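Side-chain contacts in pyridine nucleotide-disulphide oxidoreductase dimerisation region (Escherichia coli BL21, PDB 6KYY), which is an FAD-dependent flavoprotein disulfide reductase that probably helps the bacterium withstand stress from reactive chlorine species: residues B[317-321]-B[322-326]; B[326-329]-B[330-333]. All blocks are in the same frame, centred on the assembly; numbering follows the deposited sequence.

Overall arrangement
The two contacts follow one another along the chain. Interaction 1 covers the C-terminal end of helix 307-321 and the turn after it. Interaction 2 continues from Lys326, which both share, into the loop that runs on to strand 337-339. Their centres are 12 Å apart, and both lie at the surface. Helix 307-321 is common ground: it supplies residues 317-321 of interaction 1, and its acidic residues Asp312 and Asp313 hold the two arginines of interaction 2. Together the contacts follow the chain from this helix, which packs against helix 20-31 of the FAD-binding part, toward the antiparallel sheet of the dimerisation domain. Arg332 of interaction 2 also packs on Ile430 of the second subunit.

Interaction 1. Residues B[317-321]-B[322-326]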
ATOM      1  N   VAL B 317      18.300  15.002  17.092  1.00 11.52           N
ATOM      2  CA  VAL B 317      18.401  15.917  18.224  1.00  8.38           C
ATOM      3  C   VAL B 317      17.801  15.304  19.484  1.00 13.59           C
ATOM      4  O   VAL B 317      18.258  15.594  20.596  1.00 20.02           O
ATOM      5  CB  VAL B 317      17.753  17.273  17.880  1.00  9.99           C
ATOM      6  CG1 VAL B 317      18.304  17.805  16.567  1.00 18.19           C
ATOM      7  CG2 VAL B 317      16.238  17.158  17.818  1.00 28.06           C
ATOM      8  N   ARG B 318      16.783  14.449  19.346  1.00 18.97           N
ATOM      9  CA  ARG B 318      16.238  13.778  20.522  1.00 19.26           C
ATOM     10  C   ARG B 318      17.234  12.782  21.099  1.00 18.60           C
ATOM     11  O   ARG B 318      17.233  12.536  22.311  1.00 22.82           O
ATOM     12  CB  ARG B 318      14.924  13.074  20.177  1.00 13.80           C
ATOM     13  CG  ARG B 318      14.147  12.573  21.385  1.00 18.39           C
ATOM     14  CD  ARG B 318      14.243  11.059  21.519  1.00 26.02           C
ATOM     15  NE  ARG B 318      13.926  10.603  22.872  1.00 18.27           N
ATOM     16  CZ  ARG B 318      14.714   9.816  23.598  1.00 21.35           C
ATOM     17  NH1 ARG B 318      14.347   9.450  24.819  1.00 24.10           N
ATOM     18  NH2 ARG B 318      15.871   9.394  23.105  1.00 36.50           N
ATOM     19  N   ASP B 319      18.092  12.210  20.252  1.00  8.35           N
ATOM     20  CA  ASP B 319      19.122  11.299  20.732  1.00 10.61           C
ATOM     21  C   ASP B 319      20.260  12.030  21.432  1.00 24.37           C
ATOM     22  O   ASP B 319      21.035  11.396  22.154  1.00 30.80           O
ATOM     23  CB  ASP B 319      19.673  10.473  19.569  1.00 13.69           C
ATOM     24  CG  ASP B 319      20.310   9.177  20.027  1.00 29.49           C
ATOM     25  OD1 ASP B 319      19.918   8.663  21.095  1.00 19.58           O
ATOM     26  OD2 ASP B 319      21.203   8.670  19.317  1.00 23.76           O
ATOM     27  N   GLU B 320      20.384  13.341  21.235  1.00 21.74           N
ATOM     28  CA  GLU B 320      21.427  14.103  21.909  1.00 21.73           C
ATOM     29  C   GLU B 320      20.942  14.713  23.219  1.00 24.96           C
ATOM     30  O   GLU B 320      21.671  14.699  24.216  1.00 25.25           O
ATOM     31  CB  GLU B 320      21.956  15.208  20.991  1.00 14.57           C
ATOM     32  CG  GLU B 320      23.103  16.003  21.592  1.00 28.80           C
ATOM     33  CD  GLU B 320      23.829  16.852  20.570  1.00 15.52           C
ATOM     34  OE1 GLU B 320      24.902  16.427  20.096  1.00 45.03           O
ATOM     35  OE2 GLU B 320      23.327  17.948  20.245  1.00 17.55           O
ATOM     36  N   LEU B 321      19.717  15.243  23.238  1.00 38.73           N
ATOM     37  CA  LEU B 321      19.216  15.916  24.430  1.00 18.72           C
ATOM     38  C   LEU B 321      18.707  14.939  25.483  1.00 29.94           C
ATOM     39  O   LEU B 321      18.768  15.243  26.679  1.00 24.96           O
ATOM     40  CB  LEU B 321      18.099  16.890  24.054  1.00 12.04           C
ATOM     41  CG  LEU B 321      18.375  17.861  22.906  1.00 22.39           C
ATOM     42  CD1 LEU B 321      17.148  18.716  22.630  1.00 22.02           C
ATOM     43  CD2 LEU B 321      19.582  18.731  23.218  1.00 14.74           C
ATOM     44  N   LEU B 322      18.205  13.775  25.071  1.00 19.72           N
ATOM     45  CA  LEU B 322      17.551  12.857  25.993  1.00 12.36           C
ATOM     46  C   LEU B 322      18.316  11.551  26.190  1.00 23.73           C
ATOM     47  O   LEU B 322      17.782  10.622  26.807  1.00 19.10           O
ATOM     48  CB  LEU B 322      16.120  12.582  25.523  1.00 14.48           C
ATOM     49  CG  LEU B 322      15.199  13.806  25.578  1.00 10.51           C
ATOM     50  CD1 LEU B 322      13.735  13.406  25.485  1.00 12.85           C
ATOM     51  CD2 LEU B 322      15.452  14.621  26.841  1.00 14.05           C
ATOM     52  N   GLY B 323      19.540  11.452  25.690  1.00 26.47           N
ATOM     53  CA  GLY B 323      20.445  10.391  26.086  1.00 39.65           C
ATOM     54  C   GLY B 323      20.707   9.385  24.976  1.00 33.68           C
ATOM     55  O   GLY B 323      20.204   9.493  23.857  1.00 38.36           O
ATOM     56  N   GLU B 324      21.517   8.383  25.342  1.00 37.85           N
ATOM     57  CA  GLU B 324      21.996   7.323  24.446  1.00 48.99           C
ATOM     58  C   GLU B 324      22.990   7.866  23.421  1.00 56.39           C
ATOM     59  O   GLU B 324      22.993   7.462  22.259  1.00 57.34           O
ATOM     60  CB  GLU B 324      20.844   6.588  23.751  1.00 49.89           C
ATOM     61  CG  GLU B 324      21.159   5.133  23.408  1.00 46.80           C
ATOM     62  CD  GLU B 324      21.539   4.940  21.951  1.00 55.87           C
ATOM     63  OE1 GLU B 324      22.319   4.010  21.657  1.00 36.15           O
ATOM     64  OE2 GLU B 324      21.059   5.721  21.101  1.00 56.67           O
ATOM     65  N   GLY B 325      23.849   8.780  23.856  1.00 28.29           N
ATOM     66  CA  GLY B 325      24.880   9.289  22.980  1.00  8.81           C
ATOM     67  C   GLY B 325      24.346  10.059  21.792  1.00 23.59           C
ATOM     68  O   GLY B 325      23.854  11.181  21.949  1.00 26.02           O
ATOM     69  N   LYS B 326      24.408   9.469  20.601  1.00 27.34           N
ATOM     70  CA  LYS B 326      24.266  10.282  19.399  1.00 17.05           C
ATOM     71  C   LYS B 326      23.876   9.435  18.200  1.00 52.43           C
ATOM     72  O   LYS B 326      24.592   8.493  17.843  1.00 30.92           O
ATOM     73  CB  LYS B 326      25.572  11.008  19.131  1.00 16.17           C
ATOM     74  CG  LYS B 326      25.469  12.176  18.197  1.00 41.33           C
ATOM     75  CD  LYS B 326      26.813  12.404  17.557  1.00 41.97           C
ATOM     76  CE  LYS B 326      27.024  11.466  16.392  1.00 40.13           C
ATOM     77  NZ  LYS B 326      28.461  11.410  16.026  1.00 54.21           N
TER
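The last turn of the helix closes with a bond from Leu322 N to Arg318 O, 3.2 Å long with an angle of 146° at the hydrogen; Leu322 then leaves helical geometry. The same two residues also meet through their side chains. Leu322 CB sits over the centre of one face of the Arg318 guanidinium and lies 3.7 Å from Arg318 CZ. The arginine chain bends at chi2 (-106°), which turns its flat end back over the leucine. Leu322 CD1 adds a contact with Arg318 NE at 3.8 Å. The two side chains cross at about a right angle. Thr28 of helix 20-31 touches both of them.

This is the C-terminal end of helix 307-321, which packs on the helix that follows the nucleotide-binding turn of the Rossmann-type FAD domain. Val317 and Leu321 touch Leu25 and Leu29 of that helix, respectively, and both reach Trp295 of strand 294-296.

Past Leu322 the chain folds back under the helix end. Gly323, Glu324 and Gly325 all have positive phi, which suits the glycines on either side of Glu324. At Gly323 a side chain would also press on the preceding carbonyl. The turn brings Lys326 beside Glu320, with their CA atoms 5.4 Å apart. Buried Asp319 points its carboxylate into this turn, with CG anti to the backbone N (chi1 -157°). The Asp319 and Glu324 carboxylates lie close together, but the detail of this turn is uncertain. Asp319 also touches Arg327 farther along the chain. Glu320 points away from the turn and makes weak hydrogen bonds to His288 and Trp295.

Interaction 2. Residues B[326-329]-B[330-333]; sequences KRST and DDRK
Ser328 OG accepts a hydrogen bond from Asp330 N at 2.6 Å, with an angle of 147° at the hydrogen. Asp331 reaches back to the same serine: its OD1 takes a weak bond from Ser328 N. The CG of Asp331 lies beside its own backbone N (chi1 -74°), which brings OD1 round to the Ser328 amide. Asp331 N in turn bonds to Ser328 O at 3.1 Å. Ser328 is buried; its hydroxyl oxygen and carbonyl each take an N-H, and its own N-H has only the weak bond to Asp331.

Arg327 meets Asp331 edgewise. Asp331 CB lies near the guanidinium plane, 3.7 Å from Arg327 NH2, while the two flat groups are turned 78° apart. Arg327 NE and Asp331 OD1 are 4.2 Å apart, beyond a salt bridge. The arginine's salt bridge runs instead from NH1 to Asp312 of helix 307-321.

Thr329 lays its methyl CG2 over one face of the Arg332 guanidinium, 3.8 Å from Arg332 NH1. The long arginine chain runs extended from CG to NE. Salt bridges to Asp312 and Asp313 fix its far end, and the side chain also packs on Ile430 of the second subunit. Arg332 N bonds to Thr329 O at 3.2 Å. Two successive i to i+3 backbone bonds thus make a short 3-10 turn, opened by an ST motif at Ser328.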
ATOM      1  N   LYS B 326      24.408   9.469  20.601  1.00 27.34           N
ATOM      2  CA  LYS B 326      24.266  10.282  19.399  1.00 17.05           C
ATOM      3  C   LYS B 326      23.876   9.435  18.200  1.00 52.43           C
ATOM      4  O   LYS B 326      24.592   8.493  17.843  1.00 30.92           O
ATOM      5  CB  LYS B 326      25.572  11.008  19.131  1.00 16.17           C
ATOM      6  CG  LYS B 326      25.469  12.176  18.197  1.00 41.33           C
ATOM      7  CD  LYS B 326      26.813  12.404  17.557  1.00 41.97           C
ATOM      8  CE  LYS B 326      27.024  11.466  16.392  1.00 40.13           C
ATOM      9  NZ  LYS B 326      28.461  11.410  16.026  1.00 54.21           N
ATOM     10  N   ARG B 327      22.747   9.773  17.586  1.00 42.29           N
ATOM     11  CA  ARG B 327      22.476   9.423  16.204  1.00 22.24           C
ATOM     12  C   ARG B 327      23.005  10.537  15.304  1.00 21.36           C
ATOM     13  O   ARG B 327      23.374  11.618  15.769  1.00 24.58           O
ATOM     14  CB  ARG B 327      20.979   9.203  15.982  1.00 17.52           C
ATOM     15  CG  ARG B 327      20.516   7.777  16.240  1.00 21.36           C
ATOM     16  CD  ARG B 327      19.385   7.381  15.305  1.00 24.14           C
ATOM     17  NE  ARG B 327      19.695   7.697  13.915  1.00 14.26           N
ATOM     18  CZ  ARG B 327      18.888   8.376  13.109  1.00  8.41           C
ATOM     19  NH1 ARG B 327      17.720   8.811  13.554  1.00 21.17           N
ATOM     20  NH2 ARG B 327      19.248   8.624  11.858  1.00 16.69           N
ATOM     21  N   SER B 328      23.044  10.272  14.002  1.00 16.56           N
ATOM     22  CA  SER B 328      23.647  11.226  13.082  1.00 15.72           C
ATOM     23  C   SER B 328      22.946  11.158  11.735  1.00 18.05           C
ATOM     24  O   SER B 328      22.258  10.187  11.418  1.00 23.40           O
ATOM     25  CB  SER B 328      25.146  10.959  12.911  1.00 20.21           C
ATOM     26  OG  SER B 328      25.570  11.306  11.607  1.00 28.49           O
ATOM     27  N   THR B 329      23.124  12.220  10.941  1.00 13.22           N
ATOM     28  CA  THR B 329      22.685  12.166   9.552  1.00 20.66           C
ATOM     29  C   THR B 329      23.567  11.246   8.721  1.00 23.46           C
ATOM     30  O   THR B 329      23.153  10.823   7.636  1.00 20.15           O
ATOM     31  CB  THR B 329      22.659  13.564   8.925  1.00 25.66           C
ATOM     32  OG1 THR B 329      23.999  14.048   8.762  1.00 27.21           O
ATOM     33  CG2 THR B 329      21.863  14.531   9.790  1.00 22.62           C
ATOM     34  N   ASP B 330      24.771  10.928   9.204  1.00 19.84           N
ATOM     35  CA  ASP B 330      25.590   9.899   8.578  1.00 32.16           C
ATOM     36  C   ASP B 330      24.970   8.513   8.696  1.00 34.77           C
ATOM     37  O   ASP B 330      25.482   7.571   8.084  1.00 25.24           O
ATOM     38  CB  ASP B 330      26.994   9.883   9.192  1.00 30.05           C
ATOM     39  CG  ASP B 330      27.827  11.087   8.786  1.00 46.16           C
ATOM     40  OD1 ASP B 330      28.843  11.359   9.461  1.00 31.63           O
ATOM     41  OD2 ASP B 330      27.470  11.759   7.796  1.00 35.43           O
ATOM     42  N   ASP B 331      23.899   8.362   9.476  1.00 26.23           N
ATOM     43  CA  ASP B 331      23.182   7.098   9.570  1.00 21.37           C
ATOM     44  C   ASP B 331      22.210   6.884   8.418  1.00 22.87           C
ATOM     45  O   ASP B 331      21.627   5.801   8.316  1.00 15.71           O
ATOM     46  CB  ASP B 331      22.416   7.019  10.893  1.00 15.93           C
ATOM     47  CG  ASP B 331      23.321   6.770  12.081  1.00 21.80           C
ATOM     48  OD1 ASP B 331      23.749   7.754  12.721  1.00 25.32           O
ATOM     49  OD2 ASP B 331      23.601   5.591  12.379  1.00 33.59           O
ATOM     50  N   ARG B 332      22.026   7.882   7.558  1.00 22.00           N
ATOM     51  CA  ARG B 332      21.032   7.800   6.496  1.00 21.71           C
ATOM     52  C   ARG B 332      21.592   7.053   5.293  1.00 18.50           C
ATOM     53  O   ARG B 332      22.689   7.358   4.815  1.00 20.14           O
ATOM     54  CB  ARG B 332      20.585   9.201   6.082  1.00 16.40           C
ATOM     55  CG  ARG B 332      19.340   9.690   6.795  1.00 24.11           C
ATOM     56  CD  ARG B 332      19.222  11.199   6.711  1.00  9.68           C
ATOM     57  NE  ARG B 332      18.505  11.752   7.854  1.00  5.59           N
ATOM     58  CZ  ARG B 332      18.443  13.048   8.140  1.00 12.04           C
ATOM     59  NH1 ARG B 332      19.062  13.928   7.365  1.00 17.52           N
ATOM     60  NH2 ARG B 332      17.765  13.463   9.200  1.00 10.93           N
ATOM     61  N   LYS B 333      20.835   6.076   4.800  1.00  7.76           N
ATOM     62  CA  LYS B 333      21.212   5.360   3.593  1.00 14.51           C
ATOM     63  C   LYS B 333      19.952   4.888   2.884  1.00 14.74           C
ATOM     64  O   LYS B 333      18.941   4.581   3.521  1.00 11.89           O
ATOM     65  CB  LYS B 333      22.140   4.176   3.898  1.00 10.20           C
ATOM     66  CG  LYS B 333      21.498   3.037   4.674  1.00  8.56           C
ATOM     67  CD  LYS B 333      22.428   1.835   4.728  1.00  7.67           C
ATOM     68  CE  LYS B 333      21.988   0.828   5.777  1.00 22.33           C
ATOM     69  NZ  LYS B 333      22.555  -0.523   5.508  1.00 38.03           N
TER